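PDB 1OMO: alanine dehydrogenase from Archaeoglobus fulgidus, which catalyses the NAD-dependent, reversible oxidative deamination of L-alanine to pyruvate and ammonium, working as a homodimer. Local coordinates for residues L4-E9 and E306-K311; N22-A27 and G110-I115; V153-V158 and K164-Y169; I230-K235 and K256-V261. All coordinates share one frame; numbering follows the deposited sequence.

Contact 1: residues L4-E9 and E306-K311; sequences LILTQE and ENALSK
L4 reaches from strand 4-6 to A308 on the last turns of helix 294-311. From its CB, which points toward the helix, CG swings anti to the backbone N (chi1 -176°) and the side chain forks. One branch, CD2, does the touching: it lies 3.8 Å from A308 CB and stands more loosely, 4.5 Å, from CD2 of L309, whose tip comes nearer to the strand than its CB does. Two residues on and facing the same way, L6 brings its CD1 to 3.9 Å from A308 CB, and the single methyl is met by both leucines. A residue as small as alanine suits that place, since it lets two branched side chains close on the helix; L14 touches A308 as well. I5, between them, turns to the other face and packs on I317 of the second subunit. Segment 306-311 runs nearly crosswise to strand 4-6, at 103°, an alpha-on-beta layer on the mixed sheet of this beta-sandwich dimer.

Contact 2: residues N22-A27 and G110-I115; sequences NAVEEA and GAAGGI
V24 and E25 of helix 17-32 meet A111, A112 and I115 of helix 102-120 in a buried helix-helix crossing, the segment axes passing 9.0 Å apart at -67°. Along the first helix, A23 turns off to A299 of helix 294-311, so the contact begins in earnest at V24. Its two methyls divide the work: CG1, anti to the backbone N (chi1 173°), sits 4.0 Å from A112 CB, while CG2 lies 4.0 Å from A111 CB. A beta-branched residue suits this place because its fork straddles two successive alanines, and alanines suit the other side because their short side chains leave the helix surface low. Behind them, G113 gives its carbonyl oxygen to N214 ND2. V24 also comes within about 4 Å, side chain to side chain, of the NAD-binding R108, and A112 within about 5 Å of S290, which places the helix pair in the shell behind the cofactor site, the side chain of A112 being about 7 Å from NAD. Next comes E25, whose extended chain crosses the side chain of I115 at about a right angle. The isoleucine needs its full length here: CD1 passes 3.9 Å from E25 CB and also touches the carboxylate. Both carboxylate oxygens are hydrogen-bonded outside the pair; OE2 is bonded to Y119 OH, one turn beyond I115, while OE1 rests 3.7 Å from I115 CD1.

Contact 3: residues V153-V158 and K164-Y169; sequences VKAYDV and KKFVSY. With NAD (nicotinamide-adenine-dinucleotide), chain D.
The first half of a beta-alpha-beta crossover in the Rossmann-fold domain is packed here, with V153 and A155 of strand 153-156 against F166 and V167 of helix 164-169. Strand and helix run almost antiparallel, at 160°, as expected where a chain leaves a strand and doubles back over the sheet. V153 puts CG1 at the edge of the F166 ring, near its plane, 3.5 Å from CE1. A155 is small enough to let the helix settle: its CB is 3.7 Å from F166 CD1 and 3.8 Å from V167 CG2. CG of F166 stands anti to the backbone N (chi1 173°), which turns the ring's CD1-CE1 side to A155 and V153; the ring also meets Y138 edge-to-face.

Past the strand end, D157 grips the adenosine ribose of NAD. O3B donates to OD1 over 2.7 Å, and O2B donates to OD2 over 2.6 Å, one oxygen for each hydroxyl. The backbone amides of C133 and R159 also bond to OD1 and OD2 respectively and so fix the carboxylate's rotation. An asparagine here would probably leave one ribose hydroxyl without its acceptor, since an amide offers one acceptor oxygen rather than two. A carboxylate held against O2B, where NADP carries its phosphate, would be expected to repel that group, consistent with the enzyme's inability to use NADP.

Contact 4: residues I230-K235 and K256-V261; sequences ILKKAK and KGVIGV
K232 lays its aliphatic chain across V258 at about a right angle, with CE 3.4 Å from V258 CG1. The lysine is fully stretched from CG outward, which carries its methylenes over the valine while NZ goes on to a salt bridge with E229, one turn back on its own helix. A long residue with an apolar stem and a charged end suits this exposed border. V258 answers with the branch that lies anti to its backbone N (chi1 179°). Beneath this pair, L231 and I259 form the buried part, their side chains also crossing nearly at right angles and meeting through L231 CD1 and I259 CD1, 4.1 Å apart.

Both segments border the parallel sheet of the Rossmann-fold domain: one passes from helix 228-232 into strand 234-238, the other is the loop leading to strand 264-267, outermost in this chain. I287 of the neighbouring strand 285-289 touches L231, and A253 of helix 251-255 touches both L231 and I259. That helix ends in a Schellman motif at G257, where a positive phi (76°) is easiest for glycine, and the chain then turns toward L231 and K232. I259 takes an uncommon rotamer: CG1 stands between the backbone N and the carbonyl carbon (chi1 53°). CG2, anti to the carbonyl carbon, approaches K232 CG at 4.3 Å.

In the fold
From the N terminus, strand 3-6 opens contact 1, which closes only at the end of helix 294-311 and so encloses the other three. Contact 2 comes next, joining helix 17-32 to helix 102-120 and closing a loop that holds five of the mixed sheet's seven strands. After it, contact 3 closes a very short loop between residues 158 and 164, and contact 4 a loop of some twenty residues. These three follow in series and none cross. Contacts 3 and 4 reach the same parallel sheet, their centres about 30 Å apart, whereas contact 1 brings the helix that follows the NAD-binding domain's strands back onto the mixed sheet, bringing regions near both ends of the chain together.

Contact 1: residues L4-E9 and E306-K311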
loop_
_atom_site.group_PDB
_atom_site.type_symbol
_atom_site.label_atom_id
_atom_site.label_comp_id
_atom_site.label_asym_id
_atom_site.label_seq_id
_atom_site.Cartn_x
_atom_site.Cartn_y
_atom_site.Cartn_z
ATOM N N LEU A 4 -17.992 -3.725 -5.987
ATOM C CA LEU A 4 -18.906 -3.978 -4.868
ATOM C C LEU A 4 -18.400 -3.215 -3.625
ATOM O O LEU A 4 -17.196 -3.196 -3.355
ATOM C CB LEU A 4 -18.946 -5.491 -4.598
ATOM C CG LEU A 4 -19.871 -6.100 -3.563
ATOM C CD1 LEU A 4 -21.281 -6.039 -4.074
ATOM C CD2 LEU A 4 -19.450 -7.522 -3.264
ATOM N N ILE A 5 -19.308 -2.556 -2.910
ATOM C CA ILE A 5 -18.964 -1.811 -1.691
ATOM C C ILE A 5 -19.577 -2.553 -0.507
ATOM O O ILE A 5 -20.784 -2.794 -0.492
ATOM C CB ILE A 5 -19.510 -0.352 -1.751
ATOM C CG1 ILE A 5 -18.903 0.367 -2.969
ATOM C CG2 ILE A 5 -19.110 0.435 -0.503
ATOM C CD1 ILE A 5 -17.366 0.343 -3.000
ATOM N N LEU A 6 -18.743 -2.954 0.456
ATOM C CA LEU A 6 -19.230 -3.679 1.632
ATOM C C LEU A 6 -18.920 -2.973 2.942
ATOM O O LEU A 6 -17.766 -2.612 3.247
ATOM C CB LEU A 6 -18.664 -5.092 1.676
ATOM C CG LEU A 6 -19.186 -6.116 0.665
ATOM C CD1 LEU A 6 -18.445 -7.406 0.897
ATOM C CD2 LEU A 6 -20.688 -6.350 0.803
ATOM N N THR A 7 -19.983 -2.771 3.702
ATOM C CA THR A 7 -19.944 -2.107 4.993
ATOM C C THR A 7 -19.559 -3.069 6.127
ATOM O O THR A 7 -19.660 -4.289 5.973
ATOM C CB THR A 7 -21.318 -1.575 5.344
ATOM O OG1 THR A 7 -22.164 -2.665 5.666
ATOM C CG2 THR A 7 -21.957 -0.981 4.166
ATOM N N GLN A 8 -19.165 -2.533 7.280
ATOM C CA GLN A 8 -18.806 -3.416 8.377
ATOM C C GLN A 8 -19.982 -4.313 8.765
ATOM O O GLN A 8 -19.813 -5.522 8.946
ATOM C CB GLN A 8 -18.346 -2.627 9.594
ATOM C CG GLN A 8 -17.864 -3.517 10.731
ATOM C CD GLN A 8 -17.557 -2.735 11.979
ATOM O OE1 GLN A 8 -17.274 -1.532 11.919
ATOM N NE2 GLN A 8 -17.598 -3.409 13.124
ATOM N N GLU A 9 -21.171 -3.733 8.877
ATOM C CA GLU A 9 -22.356 -4.501 9.233
ATOM C C GLU A 9 -22.562 -5.621 8.221
ATOM O O GLU A 9 -22.868 -6.747 8.598
ATOM C CB GLU A 9 -23.595 -3.591 9.294
ATOM C CG GLU A 9 -24.897 -4.297 9.685
ATOM C CD GLU A 9 -25.899 -3.396 10.450
ATOM O OE1 GLU A 9 -26.226 -2.277 9.969
ATOM O OE2 GLU A 9 -26.367 -3.829 11.538
ATOM N N GLU A 306 -17.029 -13.673 -2.063
ATOM C CA GLU A 306 -17.817 -14.729 -2.687
ATOM C C GLU A 306 -19.117 -14.946 -1.935
ATOM O O GLU A 306 -20.144 -15.212 -2.547
ATOM C CB GLU A 306 -16.985 -16.019 -2.782
ATOM C CG GLU A 306 -15.799 -15.830 -3.732
ATOM C CD GLU A 306 -14.848 -16.995 -3.796
ATOM O OE1 GLU A 306 -13.904 -16.942 -4.603
ATOM O OE2 GLU A 306 -15.028 -17.968 -3.042
ATOM N N ASN A 307 -19.109 -14.816 -0.614
ATOM C CA ASN A 307 -20.359 -14.991 0.093
ATOM C C ASN A 307 -21.265 -13.811 -0.190
ATOM O O ASN A 307 -22.478 -13.923 -0.091
ATOM C CB ASN A 307 -20.139 -15.108 1.588
ATOM C CG ASN A 307 -19.682 -16.482 1.997
ATOM O OD1 ASN A 307 -19.872 -17.444 1.265
ATOM N ND2 ASN A 307 -19.091 -16.586 3.173
ATOM N N ALA A 308 -20.670 -12.671 -0.517
ATOM C CA ALA A 308 -21.432 -11.483 -0.811
ATOM C C ALA A 308 -22.145 -11.655 -2.168
ATOM O O ALA A 308 -23.317 -11.280 -2.307
ATOM C CB ALA A 308 -20.517 -10.263 -0.824
ATOM N N LEU A 309 -21.460 -12.205 -3.174
ATOM C CA LEU A 309 -22.120 -12.412 -4.456
ATOM C C LEU A 309 -23.317 -13.344 -4.214
ATOM O O LEU A 309 -24.447 -13.052 -4.637
ATOM C CB LEU A 309 -21.182 -13.058 -5.442
ATOM C CG LEU A 309 -19.926 -12.223 -5.642
ATOM C CD1 LEU A 309 -19.024 -12.941 -6.619
ATOM C CD2 LEU A 309 -20.268 -10.837 -6.168
ATOM N N SER A 310 -23.065 -14.446 -3.511
ATOM C CA SER A 310 -24.098 -15.441 -3.208
ATOM C C SER A 310 -25.357 -14.927 -2.570
ATOM O O SER A 310 -26.436 -15.375 -2.925
ATOM C CB SER A 310 -23.555 -16.535 -2.298
ATOM O OG SER A 310 -22.640 -17.314 -3.026
ATOM N N LYS A 311 -25.242 -13.999 -1.628
ATOM C CA LYS A 311 -26.428 -13.502 -0.953
ATOM C C LYS A 311 -26.919 -12.156 -1.450
ATOM O O LYS A 311 -27.791 -11.538 -0.830
ATOM C CB LYS A 311 -26.178 -13.434 0.546
ATOM C CG LYS A 311 -25.818 -14.760 1.163
ATOM C CD LYS A 311 -25.638 -14.584 2.665
ATOM C CE LYS A 311 -25.535 -15.922 3.362
ATOM N NZ LYS A 311 -25.262 -15.721 4.807
#

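Contact 2: residues N22-A27 and G110-I115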
loop_
_atom_site.group_PDB
_atom_site.type_symbol
_atom_site.label_atom_id
_atom_site.label_comp_id
_atom_site.label_asym_id
_atom_site.label_seq_id
_atom_site.Cartn_x
_atom_site.Cartn_y
_atom_site.Cartn_z
ATOM N N ASN A 22 -10.507 -21.689 8.505
ATOM C CA ASN A 22 -10.054 -22.508 7.393
ATOM C C ASN A 22 -9.203 -21.711 6.427
ATOM O O ASN A 22 -8.207 -22.224 5.930
ATOM C CB ASN A 22 -11.240 -23.100 6.641
ATOM C CG ASN A 22 -11.827 -24.287 7.354
ATOM O OD1 ASN A 22 -12.985 -24.654 7.127
ATOM N ND2 ASN A 22 -11.029 -24.906 8.225
ATOM N N ALA A 23 -9.618 -20.471 6.175
ATOM C CA ALA A 23 -8.923 -19.574 5.260
ATOM C C ALA A 23 -7.555 -19.175 5.783
ATOM O O ALA A 23 -6.579 -19.176 5.041
ATOM C CB ALA A 23 -9.776 -18.318 5.001
ATOM N N VAL A 24 -7.476 -18.863 7.068
ATOM C CA VAL A 24 -6.210 -18.454 7.649
ATOM C C VAL A 24 -5.226 -19.615 7.691
ATOM O O VAL A 24 -4.029 -19.440 7.458
ATOM C CB VAL A 24 -6.418 -17.838 9.078
ATOM C CG1 VAL A 24 -5.079 -17.563 9.768
ATOM C CG2 VAL A 24 -7.180 -16.544 8.947
ATOM N N GLU A 25 -5.734 -20.814 7.954
ATOM C CA GLU A 25 -4.876 -21.997 7.987
ATOM C C GLU A 25 -4.274 -22.275 6.596
ATOM O O GLU A 25 -3.055 -22.505 6.451
ATOM C CB GLU A 25 -5.671 -23.208 8.469
ATOM C CG GLU A 25 -4.834 -24.505 8.549
ATOM C CD GLU A 25 -5.498 -25.562 9.419
ATOM O OE1 GLU A 25 -6.742 -25.652 9.411
ATOM O OE2 GLU A 25 -4.789 -26.318 10.101
ATOM N N GLU A 26 -5.119 -22.235 5.566
ATOM C CA GLU A 26 -4.641 -22.482 4.189
ATOM C C GLU A 26 -3.677 -21.359 3.759
ATOM O O GLU A 26 -2.677 -21.599 3.095
ATOM C CB GLU A 26 -5.851 -22.614 3.246
ATOM C CG GLU A 26 -5.533 -22.872 1.793
ATOM C CD GLU A 26 -4.767 -24.174 1.528
ATOM O OE1 GLU A 26 -4.568 -24.485 0.338
ATOM O OE2 GLU A 26 -4.373 -24.892 2.479
ATOM N N ALA A 27 -3.970 -20.126 4.166
ATOM C CA ALA A 27 -3.100 -19.001 3.847
ATOM C C ALA A 27 -1.724 -19.274 4.410
ATOM O O ALA A 27 -0.735 -19.094 3.722
ATOM C CB ALA A 27 -3.644 -17.708 4.455
ATOM N N GLY A 110 -8.207 -13.570 15.609
ATOM C CA GLY A 110 -8.751 -14.595 16.466
ATOM C C GLY A 110 -8.520 -15.962 15.838
ATOM O O GLY A 110 -8.020 -16.891 16.493
ATOM N N ALA A 111 -8.868 -16.099 14.553
ATOM C CA ALA A 111 -8.705 -17.377 13.858
ATOM C C ALA A 111 -7.253 -17.888 13.951
ATOM O O ALA A 111 -7.024 -19.071 14.236
ATOM C CB ALA A 111 -9.142 -17.242 12.385
ATOM N N ALA A 112 -6.274 -17.009 13.722
ATOM C CA ALA A 112 -4.883 -17.444 13.803
ATOM C C ALA A 112 -4.557 -17.970 15.198
ATOM O O ALA A 112 -3.903 -18.994 15.331
ATOM C CB ALA A 112 -3.935 -16.314 13.426
ATOM N N GLY A 113 -5.054 -17.285 16.225
ATOM C CA GLY A 113 -4.777 -17.691 17.583
ATOM C C GLY A 113 -5.259 -19.108 17.762
ATOM O O GLY A 113 -4.546 -19.925 18.307
ATOM N N GLY A 114 -6.462 -19.379 17.271
ATOM C CA GLY A 114 -7.054 -20.699 17.359
ATOM C C GLY A 114 -6.287 -21.764 16.576
ATOM O O GLY A 114 -6.138 -22.893 17.057
ATOM N N ILE A 115 -5.828 -21.421 15.367
ATOM C CA ILE A 115 -5.070 -22.354 14.531
ATOM C C ILE A 115 -3.696 -22.601 15.173
ATOM O O ILE A 115 -3.232 -23.751 15.254
ATOM C CB ILE A 115 -4.917 -21.804 13.080
ATOM C CG1 ILE A 115 -6.269 -21.867 12.366
ATOM C CG2 ILE A 115 -3.928 -22.619 12.271
ATOM C CD1 ILE A 115 -6.809 -23.253 12.222
#

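Contact 3: residues V153-V158 and K164-Y169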
loop_
_atom_site.group_PDB
_atom_site.type_symbol
_atom_site.label_atom_id
_atom_site.label_comp_id
_atom_site.label_asym_id
_atom_site.label_seq_id
_atom_site.Cartn_x
_atom_site.Cartn_y
_atom_site.Cartn_z
ATOM N N VAL A 153 -11.859 -20.839 32.441
ATOM C CA VAL A 153 -11.301 -19.574 31.984
ATOM C C VAL A 153 -10.897 -18.730 33.191
ATOM O O VAL A 153 -11.669 -18.570 34.135
ATOM C CB VAL A 153 -12.328 -18.805 31.098
ATOM C CG1 VAL A 153 -11.911 -17.310 30.953
ATOM C CG2 VAL A 153 -12.409 -19.497 29.718
ATOM N N LYS A 154 -9.663 -18.235 33.162
ATOM C CA LYS A 154 -9.140 -17.364 34.209
ATOM C C LYS A 154 -8.861 -16.015 33.535
ATOM O O LYS A 154 -7.973 -15.927 32.683
ATOM C CB LYS A 154 -7.868 -17.974 34.773
ATOM C CG LYS A 154 -8.123 -19.374 35.360
ATOM C CD LYS A 154 -6.827 -20.111 35.646
ATOM C CE LYS A 154 -6.572 -20.304 37.106
ATOM N NZ LYS A 154 -5.278 -21.024 37.239
ATOM N N ALA A 155 -9.602 -14.970 33.907
ATOM C CA ALA A 155 -9.452 -13.673 33.247
ATOM C C ALA A 155 -8.903 -12.482 34.029
ATOM O O ALA A 155 -9.402 -12.136 35.092
ATOM C CB ALA A 155 -10.795 -13.286 32.631
ATOM N N TYR A 156 -7.902 -11.829 33.473
ATOM C CA TYR A 156 -7.315 -10.666 34.114
ATOM C C TYR A 156 -7.200 -9.450 33.216
ATOM O O TYR A 156 -6.683 -9.537 32.100
ATOM C CB TYR A 156 -5.903 -10.954 34.617
ATOM C CG TYR A 156 -5.169 -9.677 35.038
ATOM C CD1 TYR A 156 -4.257 -9.043 34.178
ATOM C CD2 TYR A 156 -5.424 -9.080 36.292
ATOM C CE1 TYR A 156 -3.612 -7.848 34.552
ATOM C CE2 TYR A 156 -4.793 -7.882 36.668
ATOM C CZ TYR A 156 -3.890 -7.274 35.795
ATOM O OH TYR A 156 -3.296 -6.082 36.162
ATOM N N ASP A 157 -7.639 -8.302 33.708
ATOM C CA ASP A 157 -7.495 -7.067 32.935
ATOM C C ASP A 157 -7.218 -6.002 33.984
ATOM O O ASP A 157 -7.674 -6.162 35.110
ATOM C CB ASP A 157 -8.798 -6.759 32.171
ATOM C CG ASP A 157 -8.615 -5.712 31.035
ATOM O OD1 ASP A 157 -8.938 -6.026 29.855
ATOM O OD2 ASP A 157 -8.156 -4.583 31.314
ATOM N N VAL A 158 -6.446 -4.957 33.660
ATOM C CA VAL A 158 -6.207 -3.892 34.643
ATOM C C VAL A 158 -7.530 -3.191 34.881
ATOM O O VAL A 158 -7.708 -2.491 35.875
ATOM C CB VAL A 158 -5.208 -2.789 34.183
ATOM C CG1 VAL A 158 -3.786 -3.288 34.285
ATOM C CG2 VAL A 158 -5.553 -2.301 32.754
ATOM N N LYS A 164 -14.693 -8.759 34.233
ATOM C CA LYS A 164 -15.990 -9.278 34.665
ATOM C C LYS A 164 -16.931 -9.474 33.489
ATOM O O LYS A 164 -17.681 -10.456 33.430
ATOM C CB LYS A 164 -16.630 -8.343 35.705
ATOM C CG LYS A 164 -16.049 -8.512 37.105
ATOM C CD LYS A 164 -16.655 -7.551 38.117
ATOM C CE LYS A 164 -16.019 -7.778 39.502
ATOM N NZ LYS A 164 -16.429 -6.805 40.587
ATOM N N LYS A 165 -16.904 -8.540 32.551
ATOM C CA LYS A 165 -17.741 -8.678 31.382
ATOM C C LYS A 165 -17.319 -9.918 30.576
ATOM O O LYS A 165 -18.161 -10.699 30.157
ATOM C CB LYS A 165 -17.631 -7.440 30.497
ATOM C CG LYS A 165 -18.457 -7.554 29.226
ATOM C CD LYS A 165 -18.317 -6.342 28.316
ATOM C CE LYS A 165 -19.599 -6.121 27.531
ATOM N NZ LYS A 165 -19.326 -5.249 26.367
ATOM N N PHE A 166 -16.019 -10.100 30.357
ATOM C CA PHE A 166 -15.539 -11.246 29.585
ATOM C C PHE A 166 -15.941 -12.520 30.346
ATOM O O PHE A 166 -16.384 -13.497 29.763
ATOM C CB PHE A 166 -13.996 -11.125 29.376
ATOM C CG PHE A 166 -13.332 -12.335 28.720
ATOM C CD1 PHE A 166 -12.796 -13.357 29.506
ATOM C CD2 PHE A 166 -13.222 -12.439 27.324
ATOM C CE1 PHE A 166 -12.162 -14.460 28.928
ATOM C CE2 PHE A 166 -12.588 -13.550 26.730
ATOM C CZ PHE A 166 -12.060 -14.555 27.530
ATOM N N VAL A 167 -15.807 -12.492 31.659
ATOM C CA VAL A 167 -16.159 -13.650 32.458
ATOM C C VAL A 167 -17.647 -13.971 32.327
ATOM O O VAL A 167 -18.030 -15.118 32.202
ATOM C CB VAL A 167 -15.788 -13.404 33.928
ATOM C CG1 VAL A 167 -16.564 -14.371 34.846
ATOM C CG2 VAL A 167 -14.291 -13.603 34.109
ATOM N N SER A 168 -18.472 -12.938 32.342
ATOM C CA SER A 168 -19.917 -13.086 32.208
ATOM C C SER A 168 -20.280 -13.622 30.800
ATOM O O SER A 168 -21.245 -14.409 30.645
ATOM C CB SER A 168 -20.571 -11.717 32.455
ATOM O OG SER A 168 -21.972 -11.804 32.594
ATOM N N TYR A 169 -19.511 -13.192 29.787
ATOM C CA TYR A 169 -19.713 -13.617 28.391
ATOM C C TYR A 169 -19.483 -15.134 28.293
ATOM O O TYR A 169 -20.213 -15.857 27.610
ATOM C CB TYR A 169 -18.718 -12.871 27.471
ATOM C CG TYR A 169 -18.750 -13.260 25.987
ATOM C CD1 TYR A 169 -19.444 -12.480 25.050
ATOM C CD2 TYR A 169 -18.053 -14.383 25.511
ATOM C CE1 TYR A 169 -19.438 -12.805 23.697
ATOM C CE2 TYR A 169 -18.044 -14.712 24.140
ATOM C CZ TYR A 169 -18.737 -13.915 23.244
ATOM O OH TYR A 169 -18.711 -14.185 21.883
HETATM P PA NAD D . -8.587 -3.136 23.536
HETATM O O1A NAD D . -8.118 -1.798 23.974
HETATM O O2A NAD D . -10.092 -3.371 23.354
HETATM O O5B NAD D . -8.061 -4.455 24.380
HETATM C C5B NAD D . -6.854 -4.411 25.250
HETATM C C4B NAD D . -7.329 -4.742 26.689
HETATM O O4B NAD D . -6.054 -4.728 27.469
HETATM C C3B NAD D . -8.216 -3.644 27.446
HETATM O O3B NAD D . -9.475 -4.240 27.954
HETATM C C2B NAD D . -7.314 -3.076 28.569
HETATM O O2B NAD D . -7.893 -2.552 29.708
HETATM C C1B NAD D . -6.339 -4.276 28.772
HETATM N N9A NAD D . -5.047 -3.895 29.263
HETATM C C8A NAD D . -4.226 -2.822 28.976
HETATM N N7A NAD D . -3.087 -2.842 29.636
HETATM C C5A NAD D . -3.083 -3.926 30.401
HETATM C C6A NAD D . -2.089 -4.469 31.328
HETATM N N6A NAD D . -0.956 -3.859 31.563
HETATM N N1A NAD D . -2.455 -5.656 31.939
HETATM C C2A NAD D . -3.628 -6.296 31.720
HETATM N N3A NAD D . -4.618 -5.805 30.839
HETATM C C4A NAD D . -4.290 -4.626 30.190
HETATM O O3 NAD D . -7.883 -3.787 22.175
HETATM P PN NAD D . -8.100 -5.202 21.260
HETATM O O1N NAD D . -9.024 -6.104 22.034
HETATM O O2N NAD D . -8.364 -4.812 19.819
HETATM O O5D NAD D . -6.528 -5.790 21.415
HETATM C C5D NAD D . -5.518 -4.602 21.208
HETATM C C4D NAD D . -4.101 -5.068 21.127
HETATM O O4D NAD D . -4.033 -6.120 20.011
HETATM C C3D NAD D . -3.063 -3.984 20.698
HETATM O O3D NAD D . -1.733 -4.292 21.157
HETATM C C2D NAD D . -3.210 -4.053 19.175
HETATM O O2D NAD D . -2.325 -3.247 18.469
HETATM C C1D NAD D . -3.118 -5.636 18.947
HETATM N N1N NAD D . -3.733 -6.269 17.729
HETATM C C2N NAD D . -2.804 -7.170 17.046
HETATM C C3N NAD D . -3.414 -7.946 15.995
HETATM C C7N NAD D . -2.358 -8.945 15.226
HETATM O O7N NAD D . -2.632 -9.304 14.045
HETATM N N7N NAD D . -1.243 -9.356 15.910
HETATM C C4N NAD D . -4.773 -7.919 15.601
HETATM C C5N NAD D . -5.578 -6.983 16.370
HETATM C C6N NAD D . -5.068 -6.185 17.407
#

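Contact 4: residues I230-K235 and K256-V261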
loop_
_atom_site.group_PDB
_atom_site.type_symbol
_atom_site.label_atom_id
_atom_site.label_comp_id
_atom_site.label_asym_id
_atom_site.label_seq_id
_atom_site.Cartn_x
_atom_site.Cartn_y
_atom_site.Cartn_z
ATOM N N ILE A 230 10.925 -15.812 29.649
ATOM C CA ILE A 230 9.986 -16.803 29.125
ATOM C C ILE A 230 10.453 -17.134 27.711
ATOM O O ILE A 230 10.454 -18.287 27.313
ATOM C CB ILE A 230 8.527 -16.240 29.033
ATOM C CG1 ILE A 230 8.026 -15.851 30.420
ATOM C CG2 ILE A 230 7.588 -17.255 28.423
ATOM C CD1 ILE A 230 6.669 -15.114 30.413
ATOM N N LEU A 231 10.869 -16.115 26.962
ATOM C CA LEU A 231 11.325 -16.304 25.587
ATOM C C LEU A 231 12.522 -17.242 25.506
ATOM O O LEU A 231 12.554 -18.153 24.667
ATOM C CB LEU A 231 11.664 -14.952 24.928
ATOM C CG LEU A 231 10.517 -13.949 24.728
ATOM C CD1 LEU A 231 11.028 -12.688 23.964
ATOM C CD2 LEU A 231 9.390 -14.630 23.964
ATOM N N LYS A 232 13.496 -17.024 26.381
ATOM C CA LYS A 232 14.718 -17.847 26.418
ATOM C C LYS A 232 14.465 -19.347 26.593
ATOM O O LYS A 232 15.188 -20.194 26.078
ATOM C CB LYS A 232 15.603 -17.408 27.587
ATOM C CG LYS A 232 16.118 -16.014 27.499
ATOM C CD LYS A 232 16.936 -15.726 28.722
ATOM C CE LYS A 232 17.471 -14.325 28.704
ATOM N NZ LYS A 232 18.337 -14.067 29.887
ATOM N N LYS A 233 13.419 -19.638 27.348
ATOM C CA LYS A 233 13.031 -20.990 27.741
ATOM C C LYS A 233 11.950 -21.635 26.872
ATOM O O LYS A 233 11.471 -22.730 27.192
ATOM C CB LYS A 233 12.573 -20.893 29.219
ATOM C CG LYS A 233 11.502 -21.849 29.715
ATOM C CD LYS A 233 11.086 -21.551 31.198
ATOM C CE LYS A 233 10.255 -20.281 31.327
ATOM N NZ LYS A 233 9.351 -20.277 32.560
ATOM N N ALA A 234 11.597 -20.995 25.755
ATOM C CA ALA A 234 10.496 -21.523 24.958
ATOM C C ALA A 234 10.775 -21.785 23.489
ATOM O O ALA A 234 11.754 -21.300 22.923
ATOM C CB ALA A 234 9.266 -20.558 25.085
ATOM N N LYS A 235 9.908 -22.593 22.885
ATOM C CA LYS A 235 9.973 -22.851 21.464
ATOM C C LYS A 235 9.063 -21.733 20.886
ATOM O O LYS A 235 7.827 -21.728 21.061
ATOM C CB LYS A 235 9.413 -24.232 21.138
ATOM C CG LYS A 235 9.272 -24.479 19.651
ATOM C CD LYS A 235 8.827 -25.921 19.352
ATOM C CE LYS A 235 9.961 -26.931 19.579
ATOM N NZ LYS A 235 9.500 -28.368 19.566
ATOM N N LYS A 256 17.423 -5.729 21.796
ATOM C CA LYS A 256 18.362 -5.542 22.888
ATOM C C LYS A 256 19.369 -6.683 22.942
ATOM O O LYS A 256 20.216 -6.757 23.838
ATOM C CB LYS A 256 17.622 -5.394 24.211
ATOM C CG LYS A 256 16.812 -4.111 24.301
ATOM C CD LYS A 256 16.592 -3.720 25.761
ATOM C CE LYS A 256 15.367 -2.862 25.964
ATOM N NZ LYS A 256 14.571 -3.379 27.115
ATOM N N GLY A 257 19.252 -7.577 21.965
ATOM C CA GLY A 257 20.174 -8.694 21.836
ATOM C C GLY A 257 20.056 -9.878 22.771
ATOM O O GLY A 257 20.964 -10.700 22.827
ATOM N N VAL A 258 18.950 -9.983 23.493
ATOM C CA VAL A 258 18.772 -11.088 24.408
ATOM C C VAL A 258 18.663 -12.406 23.649
ATOM O O VAL A 258 19.399 -13.355 23.931
ATOM C CB VAL A 258 17.561 -10.856 25.294
ATOM C CG1 VAL A 258 17.364 -12.030 26.238
ATOM C CG2 VAL A 258 17.788 -9.573 26.096
ATOM N N ILE A 259 17.758 -12.480 22.683
ATOM C CA ILE A 259 17.662 -13.693 21.891
ATOM C C ILE A 259 18.005 -13.387 20.440
ATOM O O ILE A 259 17.917 -12.238 19.987
ATOM C CB ILE A 259 16.260 -14.321 21.943
ATOM C CG1 ILE A 259 15.218 -13.278 21.568
ATOM C CG2 ILE A 259 16.015 -14.934 23.297
ATOM C CD1 ILE A 259 13.897 -13.878 21.254
ATOM N N GLY A 260 18.412 -14.413 19.710
ATOM C CA GLY A 260 18.750 -14.217 18.317
ATOM C C GLY A 260 17.754 -14.918 17.421
ATOM O O GLY A 260 16.666 -15.299 17.859
ATOM N N VAL A 261 18.126 -15.097 16.157
ATOM C CA VAL A 261 17.236 -15.757 15.214
ATOM C C VAL A 261 17.274 -17.264 15.365
ATOM O O VAL A 261 16.367 -17.961 14.922
ATOM C CB VAL A 261 17.564 -15.420 13.758
ATOM C CG1 VAL A 261 16.451 -15.968 12.868
ATOM C CG2 VAL A 261 17.706 -13.909 13.576
#